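Local coordinates for protein thiosulfate sulfurtransferase YnjE (Escherichia coli, PDB 2WLR) that catalyses sulfur transfer from thiosulfate to cyanide, giving thiocyanate and sulfite by way of an enzyme-bound persulfide, at residues L6-P9 and D13-Q16; A29-W34 and S342-T347; N175-E180 and A217-I222; E331-P336 and F375-A380. All coordinates share one frame; numbering follows the deposited sequence.

In the fold
The centres of contacts 2 and 4 are about 9 Å apart, those of 3 and 4 about 19 Å. Contact 1, near the N-terminus, touches none of the others and lies about 23 Å from contact 2, centre to centre. Contact 2 ties the first rhodanese domain to the third; its helix packs on contact 4, with Ile346 CD1 4.0 Å from Phe333 CD1. Contact 3 belongs to the second domain and meets helix 369-380 of contact 4, where Gln221 CG is 3.6 Å from Phe375 CD1. Contacts 3 and 4 come near the active-site region: the side chains of Arg218 and Phe333 lie about 9 and 7 Å from that of Arg370, probably a substrate-binding residue.

Contact 1: residues L6-P9 and D13-Q16; sequences LAKP and DQLQ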
loop_
_atom_site.group_PDB
_atom_site.type_symbol
_atom_site.label_atom_id
_atom_site.label_comp_id
_atom_site.label_asym_id
_atom_site.label_seq_id
_atom_site.Cartn_x
_atom_site.Cartn_y
_atom_site.Cartn_z
ATOM N N LEU A 6 -15.080 20.041 23.829
ATOM C CA LEU A 6 -15.429 20.163 22.419
ATOM C C LEU A 6 -16.379 21.334 22.204
ATOM O O LEU A 6 -17.223 21.617 23.061
ATOM C CB LEU A 6 -16.086 18.869 21.924
ATOM C CG LEU A 6 -15.200 17.621 21.955
ATOM C CD1 LEU A 6 -16.019 16.340 22.110
ATOM C CD2 LEU A 6 -14.329 17.575 20.712
ATOM N N ALA A 7 -16.232 22.016 21.063
ATOM C CA ALA A 7 -17.192 23.030 20.610
ATOM C C ALA A 7 -18.556 22.364 20.370
ATOM O O ALA A 7 -18.724 21.178 20.671
ATOM C CB ALA A 7 -16.690 23.694 19.345
ATOM N N LYS A 8 -19.533 23.099 19.834
ATOM C CA LYS A 8 -20.881 22.532 19.718
ATOM C C LYS A 8 -20.916 21.397 18.656
ATOM O O LYS A 8 -20.307 21.537 17.586
ATOM C CB LYS A 8 -21.941 23.619 19.455
ATOM C CG LYS A 8 -22.078 24.087 18.028
ATOM C CD LYS A 8 -23.462 24.698 17.748
ATOM C CE LYS A 8 -23.954 24.279 16.356
ATOM N NZ LYS A 8 -24.443 22.850 16.305
ATOM N N PRO A 9 -21.595 20.275 18.963
ATOM C CA PRO A 9 -21.635 19.154 18.001
ATOM C C PRO A 9 -22.259 19.547 16.665
ATOM O O PRO A 9 -23.120 20.427 16.614
ATOM C CB PRO A 9 -22.511 18.106 18.687
ATOM C CG PRO A 9 -22.617 18.531 20.136
ATOM C CD PRO A 9 -22.356 19.984 20.191
ATOM N N ASP A 13 -24.305 17.305 7.623
ATOM C CA ASP A 13 -24.877 18.372 6.785
ATOM C C ASP A 13 -24.476 19.745 7.293
ATOM O O ASP A 13 -24.184 20.642 6.498
ATOM C CB ASP A 13 -26.401 18.308 6.726
ATOM C CG ASP A 13 -26.981 19.378 5.817
ATOM O OD1 ASP A 13 -26.861 19.228 4.578
ATOM O OD2 ASP A 13 -27.529 20.386 6.335
ATOM N N GLN A 14 -24.513 19.938 8.604
ATOM C CA GLN A 14 -24.077 21.190 9.203
ATOM C C GLN A 14 -22.613 21.471 8.922
ATOM O O GLN A 14 -22.216 22.585 8.559
ATOM C CB GLN A 14 -24.334 21.188 10.696
ATOM C CG GLN A 14 -25.793 21.285 11.045
ATOM C CD GLN A 14 -26.017 21.186 12.540
ATOM O OE1 GLN A 14 -25.493 20.296 13.207
ATOM N NE2 GLN A 14 -26.793 22.122 13.092
ATOM N N LEU A 15 -21.801 20.444 9.089
ATOM C CA LEU A 15 -20.389 20.568 8.809
ATOM C C LEU A 15 -20.129 21.014 7.372
ATOM O O LEU A 15 -19.283 21.882 7.122
ATOM C CB LEU A 15 -19.713 19.226 9.103
ATOM C CG LEU A 15 -18.186 19.213 8.999
ATOM C CD1 LEU A 15 -17.506 20.024 10.088
ATOM C CD2 LEU A 15 -17.693 17.766 9.050
ATOM N N GLN A 16 -20.839 20.413 6.415
ATOM C CA GLN A 16 -20.682 20.760 5.009
ATOM C C GLN A 16 -21.119 22.193 4.722
ATOM O O GLN A 16 -20.462 22.906 3.955
ATOM C CB GLN A 16 -21.464 19.785 4.124
ATOM C CG GLN A 16 -20.814 18.393 4.042
ATOM C CD GLN A 16 -21.746 17.340 3.435
ATOM O OE1 GLN A 16 -22.932 17.599 3.226
ATOM N NE2 GLN A 16 -21.206 16.140 3.142
#
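Pro9 and Gln14 mark the closest backbone approach, 9.4 Å between their CA atoms, so the loop 6-9 and the helical turn 13-16 meet through side chains and one carbonyl oxygen. Lys8 and Gln14 reach toward each other. The lysine CG sits between the backbone N and the carbonyl carbon (chi1 81°), and bends at chi3 and chi4 fold the ammonium end over the following peptide. There NZ gives a hydrogen bond of 2.8 Å to Pro9 O, arriving almost in line with the carbonyl bond, at a C=O...NZ angle of 164°. From the helix the extended Gln14 chain approaches at about a right angle to the lysine. Its amide stops short of bonding, with NE2 4.0 Å from Lys8 NZ and OE1 4.2 Å from Pro9 O. The amide oxygen is engaged by Thr11 N, so that Gln14 folds back over the start of helix 12-17. The N-H of Thr11, just before the helix, is thus bonded by a side chain of the first turn, as in one half of a capping box. The loop meanwhile runs beside strand 103-105, an edge strand of the parallel sheet in the first rhodanese domain: Ala7 pairs with Ile103 through the backbone, Lys8 O accepts from Ser104 OG, and Pro9 rests on Ile105. Lys8 and Gln14 meet at the protein surface, and the lysine also touches a crystal neighbour.

Contact 2: residues A29-W34 and S342-T347; sequences AFYNGW and SADDIT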
loop_
_atom_site.group_PDB
_atom_site.type_symbol
_atom_site.label_atom_id
_atom_site.label_comp_id
_atom_site.label_asym_id
_atom_site.label_seq_id
_atom_site.Cartn_x
_atom_site.Cartn_y
_atom_site.Cartn_z
ATOM N N ALA A 29 -7.463 0.809 8.855
ATOM C CA ALA A 29 -8.198 -0.312 8.349
ATOM C C ALA A 29 -9.674 0.004 8.274
ATOM O O ALA A 29 -10.334 -0.295 7.289
ATOM C CB ALA A 29 -7.987 -1.515 9.214
ATOM N N PHE A 30 -10.177 0.656 9.314
ATOM C CA PHE A 30 -11.611 0.971 9.383
ATOM C C PHE A 30 -11.932 2.163 8.490
ATOM O O PHE A 30 -12.946 2.175 7.804
ATOM C CB PHE A 30 -12.064 1.150 10.829
ATOM C CG PHE A 30 -11.731 -0.024 11.714
ATOM C CD1 PHE A 30 -12.107 -1.296 11.351
ATOM C CD2 PHE A 30 -10.989 0.151 12.852
ATOM C CE1 PHE A 30 -11.780 -2.393 12.130
ATOM C CE2 PHE A 30 -10.669 -0.937 13.655
ATOM C CZ PHE A 30 -11.060 -2.204 13.285
ATOM N N TYR A 31 -11.089 3.159 8.495
ATOM C CA TYR A 31 -11.215 4.273 7.558
ATOM C C TYR A 31 -11.287 3.746 6.123
ATOM O O TYR A 31 -12.081 4.213 5.330
ATOM C CB TYR A 31 -10.018 5.218 7.725
ATOM C CG TYR A 31 -9.949 6.383 6.774
ATOM C CD1 TYR A 31 -10.635 7.546 6.986
ATOM C CD2 TYR A 31 -9.177 6.298 5.647
ATOM C CE1 TYR A 31 -10.547 8.608 6.144
ATOM C CE2 TYR A 31 -9.090 7.377 4.767
ATOM C CZ TYR A 31 -9.773 8.507 5.030
ATOM O OH TYR A 31 -9.700 9.590 4.162
ATOM N N ASN A 32 -10.434 2.779 5.793
ATOM C CA ASN A 32 -10.372 2.248 4.433
ATOM C C ASN A 32 -11.636 1.504 4.007
ATOM O O ASN A 32 -11.899 1.344 2.814
ATOM C CB ASN A 32 -9.174 1.319 4.250
ATOM C CG ASN A 32 -7.836 2.023 4.324
ATOM O OD1 ASN A 32 -7.739 3.244 4.138
ATOM N ND2 ASN A 32 -6.783 1.232 4.472
ATOM N N GLY A 33 -12.373 0.973 4.976
ATOM C CA GLY A 33 -13.588 0.222 4.656
ATOM C C GLY A 33 -13.841 -1.030 5.458
ATOM O O GLY A 33 -14.959 -1.528 5.427
ATOM N N TRP A 34 -12.879 -1.559 6.185
ATOM C CA TRP A 34 -13.145 -2.745 6.997
ATOM C C TRP A 34 -14.196 -2.385 8.042
ATOM O O TRP A 34 -14.058 -1.435 8.782
ATOM C CB TRP A 34 -11.910 -3.244 7.691
ATOM C CG TRP A 34 -10.961 -3.882 6.753
ATOM C CD1 TRP A 34 -9.814 -3.333 6.240
ATOM C CD2 TRP A 34 -11.062 -5.191 6.176
ATOM N NE1 TRP A 34 -9.235 -4.191 5.390
ATOM C CE2 TRP A 34 -9.935 -5.367 5.361
ATOM C CE3 TRP A 34 -11.971 -6.246 6.299
ATOM C CZ2 TRP A 34 -9.702 -6.534 4.636
ATOM C CZ3 TRP A 34 -11.753 -7.385 5.584
ATOM C CH2 TRP A 34 -10.605 -7.554 4.794
ATOM N N SER A 342 -3.766 7.462 3.264
ATOM C CA SER A 342 -5.090 7.555 2.653
ATOM C C SER A 342 -5.037 7.679 1.136
ATOM O O SER A 342 -4.167 8.366 0.572
ATOM C CB SER A 342 -5.901 8.678 3.269
ATOM O OG SER A 342 -5.894 9.834 2.509
ATOM N N ALA A 343 -6.026 7.072 0.494
ATOM C CA ALA A 343 -6.120 7.093 -0.949
ATOM C C ALA A 343 -6.201 8.516 -1.457
ATOM O O ALA A 343 -5.605 8.825 -2.478
ATOM C CB ALA A 343 -7.335 6.345 -1.391
ATOM N N ASP A 344 -6.897 9.391 -0.723
ATOM C CA ASP A 344 -7.025 10.780 -1.166
ATOM C C ASP A 344 -5.642 11.418 -1.217
ATOM O O ASP A 344 -5.340 12.200 -2.100
ATOM C CB ASP A 344 -7.934 11.570 -0.202
ATOM C CG ASP A 344 -9.415 11.330 -0.433
ATOM O OD1 ASP A 344 -9.817 10.692 -1.428
ATOM O OD2 ASP A 344 -10.199 11.811 0.413
ATOM N N ASP A 345 -4.808 11.134 -0.226
ATOM C CA ASP A 345 -3.499 11.746 -0.160
ATOM C C ASP A 345 -2.572 11.213 -1.265
ATOM O O ASP A 345 -1.879 11.975 -1.911
ATOM C CB ASP A 345 -2.898 11.535 1.216
ATOM C CG ASP A 345 -3.725 12.190 2.322
ATOM O OD1 ASP A 345 -4.636 12.998 2.009
ATOM O OD2 ASP A 345 -3.463 11.871 3.503
ATOM N N ILE A 346 -2.584 9.910 -1.503
ATOM C CA ILE A 346 -1.820 9.332 -2.598
ATOM C C ILE A 346 -2.301 9.907 -3.930
ATOM O O ILE A 346 -1.477 10.290 -4.780
ATOM C CB ILE A 346 -1.884 7.775 -2.568
ATOM C CG1 ILE A 346 -1.202 7.279 -1.297
ATOM C CG2 ILE A 346 -1.218 7.178 -3.779
ATOM C CD1 ILE A 346 -1.341 5.787 -0.948
ATOM N N THR A 347 -3.616 9.954 -4.116
ATOM C CA THR A 347 -4.176 10.544 -5.310
ATOM C C THR A 347 -3.676 11.969 -5.537
ATOM O O THR A 347 -3.294 12.309 -6.642
ATOM C CB THR A 347 -5.697 10.488 -5.302
ATOM O OG1 THR A 347 -6.101 9.122 -5.120
ATOM C CG2 THR A 347 -6.275 11.048 -6.596
HETATM O O HOH W 1 -9.018 8.718 1.288
HETATM O O HOH W 2 -7.788 5.151 1.967
#
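Tyr31 points lengthwise at the N-terminus of helix 343-351 and meets Ser342 with the outer corner of its ring. CG lies anti to the backbone N (chi1 176°), which carries the ring away from its own helix. CE2 then comes 3.8 Å from Ser342 CB, an oblique approach, and OH stands 4.0 Å from the same carbon. The phenol is held by Ala48 O and its ring stacks on His44. Ser342 turns OG toward its own helix: as N-cap it accepts from Asp345 N over 3.2 Å, at an N-H...O angle of 156°. The contact thus sets the end of helix 28-32, closed by a Schellman motif at Gly33, against the capped start of a helix in the third rhodanese domain. Two waters fill in where direct bonds are lacking. One accepts from Asp344 N and donates to Tyr31 OH (3.1 Å); the other accepts from Ala343 N and donates to Asn32 OD1 (2.9 Å). An alanine at Ser342 would keep the carbon beside the tyrosine but is likely to leave Asp345 N without its capping oxygen and so weaken the first turn. Farther along that turn, Ala343 O receives both the backbone N and OG1 of Thr347.

Contact 3: residues N175-E180 and A217-I222; sequences NEVESE and ARVAQI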
loop_
_atom_site.group_PDB
_atom_site.type_symbol
_atom_site.label_atom_id
_atom_site.label_comp_id
_atom_site.label_asym_id
_atom_site.label_seq_id
_atom_site.Cartn_x
_atom_site.Cartn_y
_atom_site.Cartn_z
ATOM N N ASN A 175 14.102 -14.534 -4.082
ATOM C CA ASN A 175 14.879 -15.140 -5.153
ATOM C C ASN A 175 14.164 -16.291 -5.860
ATOM O O ASN A 175 14.613 -16.741 -6.914
ATOM C CB ASN A 175 16.245 -15.615 -4.630
ATOM C CG ASN A 175 17.159 -14.467 -4.204
ATOM O OD1 ASN A 175 17.911 -14.591 -3.227
ATOM N ND2 ASN A 175 17.114 -13.356 -4.927
ATOM N N GLU A 176 13.058 -16.785 -5.297
ATOM C CA GLU A 176 12.206 -17.763 -5.996
ATOM C C GLU A 176 11.374 -17.128 -7.102
ATOM O O GLU A 176 10.808 -17.842 -7.927
ATOM C CB GLU A 176 11.243 -18.472 -5.040
ATOM C CG GLU A 176 11.902 -19.258 -3.943
ATOM C CD GLU A 176 10.893 -19.865 -2.989
ATOM O OE1 GLU A 176 10.035 -20.639 -3.470
ATOM O OE2 GLU A 176 10.928 -19.564 -1.775
ATOM N N VAL A 177 11.232 -15.802 -7.116
ATOM C CA VAL A 177 10.373 -15.176 -8.119
ATOM C C VAL A 177 11.078 -14.223 -9.085
ATOM O O VAL A 177 10.452 -13.773 -10.034
ATOM C CB VAL A 177 9.183 -14.431 -7.476
ATOM C CG1 VAL A 177 8.515 -15.338 -6.439
ATOM C CG2 VAL A 177 9.636 -13.103 -6.834
ATOM N N GLU A 178 12.360 -13.929 -8.826
ATOM C CA GLU A 178 13.155 -13.016 -9.630
ATOM C C GLU A 178 14.597 -13.504 -9.589
ATOM O O GLU A 178 14.998 -14.214 -8.655
ATOM C CB GLU A 178 13.026 -11.571 -9.132
ATOM C CG GLU A 178 13.563 -11.386 -7.733
ATOM C CD GLU A 178 13.431 -9.993 -7.199
ATOM O OE1 GLU A 178 12.803 -9.146 -7.870
ATOM O OE2 GLU A 178 13.990 -9.721 -6.110
ATOM N N SER A 179 15.380 -13.094 -10.576
ATOM C CA SER A 179 16.770 -13.538 -10.637
ATOM C C SER A 179 17.640 -12.604 -11.443
ATOM O O SER A 179 17.167 -11.712 -12.121
ATOM C CB SER A 179 16.830 -14.930 -11.271
ATOM O OG SER A 179 16.541 -14.844 -12.646
ATOM N N GLU A 180 18.940 -12.886 -11.385
ATOM C CA GLU A 180 19.932 -12.343 -12.295
ATOM C C GLU A 180 19.551 -12.714 -13.725
ATOM O O GLU A 180 18.839 -13.710 -13.944
ATOM C CB GLU A 180 21.302 -12.956 -11.978
ATOM C CG GLU A 180 21.861 -12.620 -10.626
ATOM C CD GLU A 180 22.516 -11.271 -10.574
ATOM O OE1 GLU A 180 22.312 -10.451 -11.500
ATOM O OE2 GLU A 180 23.245 -11.019 -9.574
ATOM N N ALA A 217 4.885 -7.230 -1.637
ATOM C CA ALA A 217 4.237 -6.676 -2.783
ATOM C C ALA A 217 4.830 -7.179 -4.084
ATOM O O ALA A 217 4.133 -7.384 -5.075
ATOM C CB ALA A 217 4.272 -5.136 -2.767
ATOM N N ARG A 218 6.144 -7.344 -4.090
ATOM C CA ARG A 218 6.823 -7.855 -5.271
ATOM C C ARG A 218 6.327 -9.232 -5.614
ATOM O O ARG A 218 5.989 -9.511 -6.772
ATOM C CB ARG A 218 8.335 -7.824 -5.025
ATOM C CG ARG A 218 9.162 -8.495 -6.128
ATOM C CD ARG A 218 9.035 -7.821 -7.464
ATOM N NE ARG A 218 10.147 -8.211 -8.336
ATOM C CZ ARG A 218 10.270 -7.902 -9.625
ATOM N NH1 ARG A 218 9.324 -7.246 -10.271
ATOM N NH2 ARG A 218 11.365 -8.320 -10.292
ATOM N N VAL A 219 6.298 -10.109 -4.606
ATOM C CA VAL A 219 5.798 -11.466 -4.811
ATOM C C VAL A 219 4.332 -11.396 -5.226
ATOM O O VAL A 219 3.901 -12.089 -6.140
ATOM C CB VAL A 219 5.971 -12.319 -3.562
ATOM C CG1 VAL A 219 5.379 -13.714 -3.739
ATOM C CG2 VAL A 219 7.449 -12.437 -3.197
ATOM N N ALA A 220 3.550 -10.544 -4.573
ATOM C CA ALA A 220 2.146 -10.452 -4.877
ATOM C C ALA A 220 1.871 -10.061 -6.299
ATOM O O ALA A 220 0.988 -10.643 -6.941
ATOM C CB ALA A 220 1.458 -9.445 -3.913
ATOM N N GLN A 221 2.529 -9.021 -6.796
ATOM C CA GLN A 221 2.247 -8.537 -8.127
ATOM C C GLN A 221 2.599 -9.614 -9.162
ATOM O O GLN A 221 1.885 -9.799 -10.158
ATOM C CB GLN A 221 2.986 -7.223 -8.392
ATOM C CG GLN A 221 2.697 -6.548 -9.755
ATOM C CD GLN A 221 3.539 -7.093 -10.910
ATOM O OE1 GLN A 221 4.490 -7.796 -10.691
ATOM N NE2 GLN A 221 3.139 -6.785 -12.147
ATOM N N ILE A 222 3.697 -10.344 -8.918
ATOM C CA ILE A 222 4.105 -11.412 -9.833
ATOM C C ILE A 222 3.078 -12.559 -9.814
ATOM O O ILE A 222 2.717 -13.101 -10.852
ATOM C CB ILE A 222 5.531 -11.886 -9.519
ATOM C CG1 ILE A 222 6.524 -10.824 -9.998
ATOM C CG2 ILE A 222 5.847 -13.216 -10.246
ATOM C CD1 ILE A 222 7.906 -10.948 -9.406
#
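Arg218 presents the edge of its guanidinium to Glu178, while Ile222 CD1 covers one face, 3.6 Å above the plane and offset toward the rim. Two nitrogens grip side-on, both on one oxygen: NE and NH2 each lie 2.9 Å from Glu178 OE1, which stays within 10° of the guanidinium plane. The carboxylate is turned 61° against that plane. NE therefore meets OE1 from above the carboxylate, whereas NH2 comes nearly along its C-O bond. A bend at chi2 (63°) brings the arginine into place. Each group has a further partner: Asp390 forms a salt bridge with Arg218 NH2, and Glu178 OE2 accepts from Trp369 NE1. This network fixes the rotation of both ends. Beside the ion pair, Val177 makes the apolar part of the contact, its CG2 resting 3.8 Å from Ile222 CD1 and 4.3 Å from Val219 CG2. Met194 of helix 188-197 also packs on Val177. Helix 213-226 of the second rhodanese domain adjoins helix 369-380 of the third, and the side chain of Glu178 is about 3 Å from a bound HEPES molecule. The ion pair lies at this domain interface, probably close to the active site and substrate-binding residue Arg370.

Contact 4: residues E331-P336 and F375-A380; sequences EDFHNP and FMYARA
Tyr377 reaches out of helix 369-380 toward Phe333 and His334, and its atoms can be followed outward. From CB, the torsion chi1 of -63° sets CG opposite the carbonyl carbon and sends the ring at the loop 331-336. CD2 is the first to arrive, 4.2 Å from Phe333 CD1, the two side chains crossing at a slant. Next, CE2 lies 4.0 Å from Phe333 CB, a methylene that comes in at the edge of the tyrosine ring, near its plane. At the tip, OH lies near the plane of the imidazole of His334, at its edge, 4.0 Å from both NE2 and CD2, too far for a bond. Both polar ends turn instead to Glu373, one turn back on the helix: OE2 accepts from His334 NE2 and, weakly, from Tyr377 OH. Cut back to an alanine, Tyr377 is likely to leave a gap beside Phe333 and to cost Glu373 its weak second partner. Phe333 also packs on Ile346 and Met349 of helix 343-351, joining the loop to a second helix. In the third rhodanese domain helix 369-380 follows the loop of Cys365, the persulfide-forming residue, so this packing probably forms part of the core near it.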
loop_
_atom_site.group_PDB
_atom_site.type_symbol
_atom_site.label_atom_id
_atom_site.label_comp_id
_atom_site.label_asym_id
_atom_site.label_seq_id
_atom_site.Cartn_x
_atom_site.Cartn_y
_atom_site.Cartn_z
ATOM N N GLU A 331 8.578 5.982 2.803
ATOM C CA GLU A 331 7.857 6.843 3.735
ATOM C C GLU A 331 6.705 7.664 3.161
ATOM O O GLU A 331 5.719 7.921 3.877
ATOM C CB GLU A 331 8.808 7.829 4.452
ATOM C CG GLU A 331 9.868 7.206 5.321
ATOM C CD GLU A 331 11.183 7.043 4.588
ATOM O OE1 GLU A 331 11.177 6.873 3.338
ATOM O OE2 GLU A 331 12.241 7.064 5.271
ATOM N N ASP A 332 6.790 8.052 1.891
ATOM C CA ASP A 332 5.754 8.883 1.285
ATOM C C ASP A 332 4.450 8.158 1.137
ATOM O O ASP A 332 3.456 8.769 0.837
ATOM C CB ASP A 332 6.182 9.429 -0.089
ATOM C CG ASP A 332 7.430 10.293 -0.033
ATOM O OD1 ASP A 332 7.636 10.927 1.014
ATOM O OD2 ASP A 332 8.197 10.362 -1.039
ATOM N N PHE A 333 4.472 6.840 1.286
ATOM C CA PHE A 333 3.263 6.053 1.150
ATOM C C PHE A 333 2.725 5.517 2.466
ATOM O O PHE A 333 1.697 4.813 2.441
ATOM C CB PHE A 333 3.554 4.927 0.183
ATOM C CG PHE A 333 3.671 5.405 -1.224
ATOM C CD1 PHE A 333 2.533 5.560 -2.008
ATOM C CD2 PHE A 333 4.907 5.711 -1.755
ATOM C CE1 PHE A 333 2.648 6.045 -3.313
ATOM C CE2 PHE A 333 5.002 6.184 -3.078
ATOM C CZ PHE A 333 3.867 6.333 -3.825
ATOM N N HIS A 334 3.386 5.838 3.592
ATOM C CA HIS A 334 3.084 5.166 4.866
ATOM C C HIS A 334 2.634 6.153 5.918
ATOM O O HIS A 334 3.106 7.284 5.962
ATOM C CB HIS A 334 4.303 4.468 5.436
ATOM C CG HIS A 334 4.858 3.372 4.587
ATOM N ND1 HIS A 334 6.142 2.913 4.738
ATOM C CD2 HIS A 334 4.306 2.648 3.591
ATOM C CE1 HIS A 334 6.372 1.965 3.842
ATOM N NE2 HIS A 334 5.266 1.768 3.146
ATOM N N ASN A 335 1.656 5.725 6.718
ATOM C CA ASN A 335 1.286 6.353 7.977
ATOM C C ASN A 335 2.365 6.119 9.029
ATOM O O ASN A 335 3.290 5.329 8.814
ATOM C CB ASN A 335 -0.061 5.777 8.466
ATOM C CG ASN A 335 -1.226 6.126 7.572
ATOM O OD1 ASN A 335 -2.058 5.270 7.258
ATOM N ND2 ASN A 335 -1.283 7.345 7.135
ATOM N N PRO A 336 2.213 6.736 10.214
ATOM C CA PRO A 336 3.238 6.557 11.232
ATOM C C PRO A 336 3.367 5.134 11.748
ATOM O O PRO A 336 4.381 4.809 12.344
ATOM C CB PRO A 336 2.772 7.489 12.339
ATOM C CG PRO A 336 2.118 8.613 11.607
ATOM C CD PRO A 336 1.349 7.889 10.524
ATOM N N PHE A 375 1.948 -0.412 -7.054
ATOM C CA PHE A 375 0.965 -1.147 -7.844
ATOM C C PHE A 375 -0.133 -1.710 -6.950
ATOM O O PHE A 375 -1.334 -1.587 -7.251
ATOM C CB PHE A 375 1.612 -2.297 -8.592
ATOM C CG PHE A 375 0.639 -3.217 -9.255
ATOM C CD1 PHE A 375 0.137 -4.288 -8.565
ATOM C CD2 PHE A 375 0.264 -3.036 -10.570
ATOM C CE1 PHE A 375 -0.758 -5.163 -9.168
ATOM C CE2 PHE A 375 -0.642 -3.913 -11.159
ATOM C CZ PHE A 375 -1.133 -4.984 -10.439
HETATM N N MSE A 376 0.250 -2.379 -5.862
HETATM C CA MSE A 376 -0.765 -2.950 -4.968
HETATM C C MSE A 376 -1.670 -1.904 -4.350
HETATM O O MSE A 376 -2.864 -2.126 -4.232
HETATM C CB MSE A 376 -0.136 -3.857 -3.910
HETATM C CG MSE A 376 0.598 -5.069 -4.443
HETATM SE SE MSE A 376 -0.565 -6.331 -5.376
HETATM C CE MSE A 376 -1.433 -7.114 -3.786
ATOM N N TYR A 377 -1.114 -0.771 -3.942
ATOM C CA TYR A 377 -1.947 0.326 -3.438
ATOM C C TYR A 377 -2.908 0.866 -4.524
ATOM O O TYR A 377 -4.089 0.993 -4.284
ATOM C CB TYR A 377 -1.090 1.439 -2.870
ATOM C CG TYR A 377 -0.244 1.063 -1.666
ATOM C CD1 TYR A 377 -0.568 -0.054 -0.860
ATOM C CD2 TYR A 377 0.905 1.774 -1.363
ATOM C CE1 TYR A 377 0.193 -0.399 0.226
ATOM C CE2 TYR A 377 1.660 1.427 -0.255
ATOM C CZ TYR A 377 1.293 0.338 0.519
ATOM O OH TYR A 377 2.071 0.002 1.611
ATOM N N ALA A 378 -2.401 1.133 -5.726
ATOM C CA ALA A 378 -3.258 1.628 -6.809
ATOM C C ALA A 378 -4.354 0.637 -7.166
ATOM O O ALA A 378 -5.461 1.014 -7.430
ATOM C CB ALA A 378 -2.395 1.916 -8.051
ATOM N N ARG A 379 -4.032 -0.659 -7.142
ATOM C CA ARG A 379 -5.017 -1.706 -7.354
ATOM C C ARG A 379 -6.134 -1.637 -6.295
ATOM O O ARG A 379 -7.329 -1.638 -6.634
ATOM C CB ARG A 379 -4.316 -3.059 -7.325
ATOM C CG ARG A 379 -5.245 -4.251 -7.467
ATOM C CD ARG A 379 -4.460 -5.546 -7.389
ATOM N NE ARG A 379 -5.273 -6.765 -7.296
ATOM C CZ ARG A 379 -5.365 -7.563 -6.236
ATOM N NH1 ARG A 379 -4.789 -7.279 -5.077
ATOM N NH2 ARG A 379 -6.121 -8.657 -6.324
ATOM N N ALA A 380 -5.757 -1.503 -5.014
ATOM C CA ALA A 380 -6.721 -1.403 -3.900
ATOM C C ALA A 380 -7.552 -0.116 -4.022
ATOM O O ALA A 380 -8.739 -0.057 -3.644
ATOM C CB ALA A 380 -5.968 -1.436 -2.584
#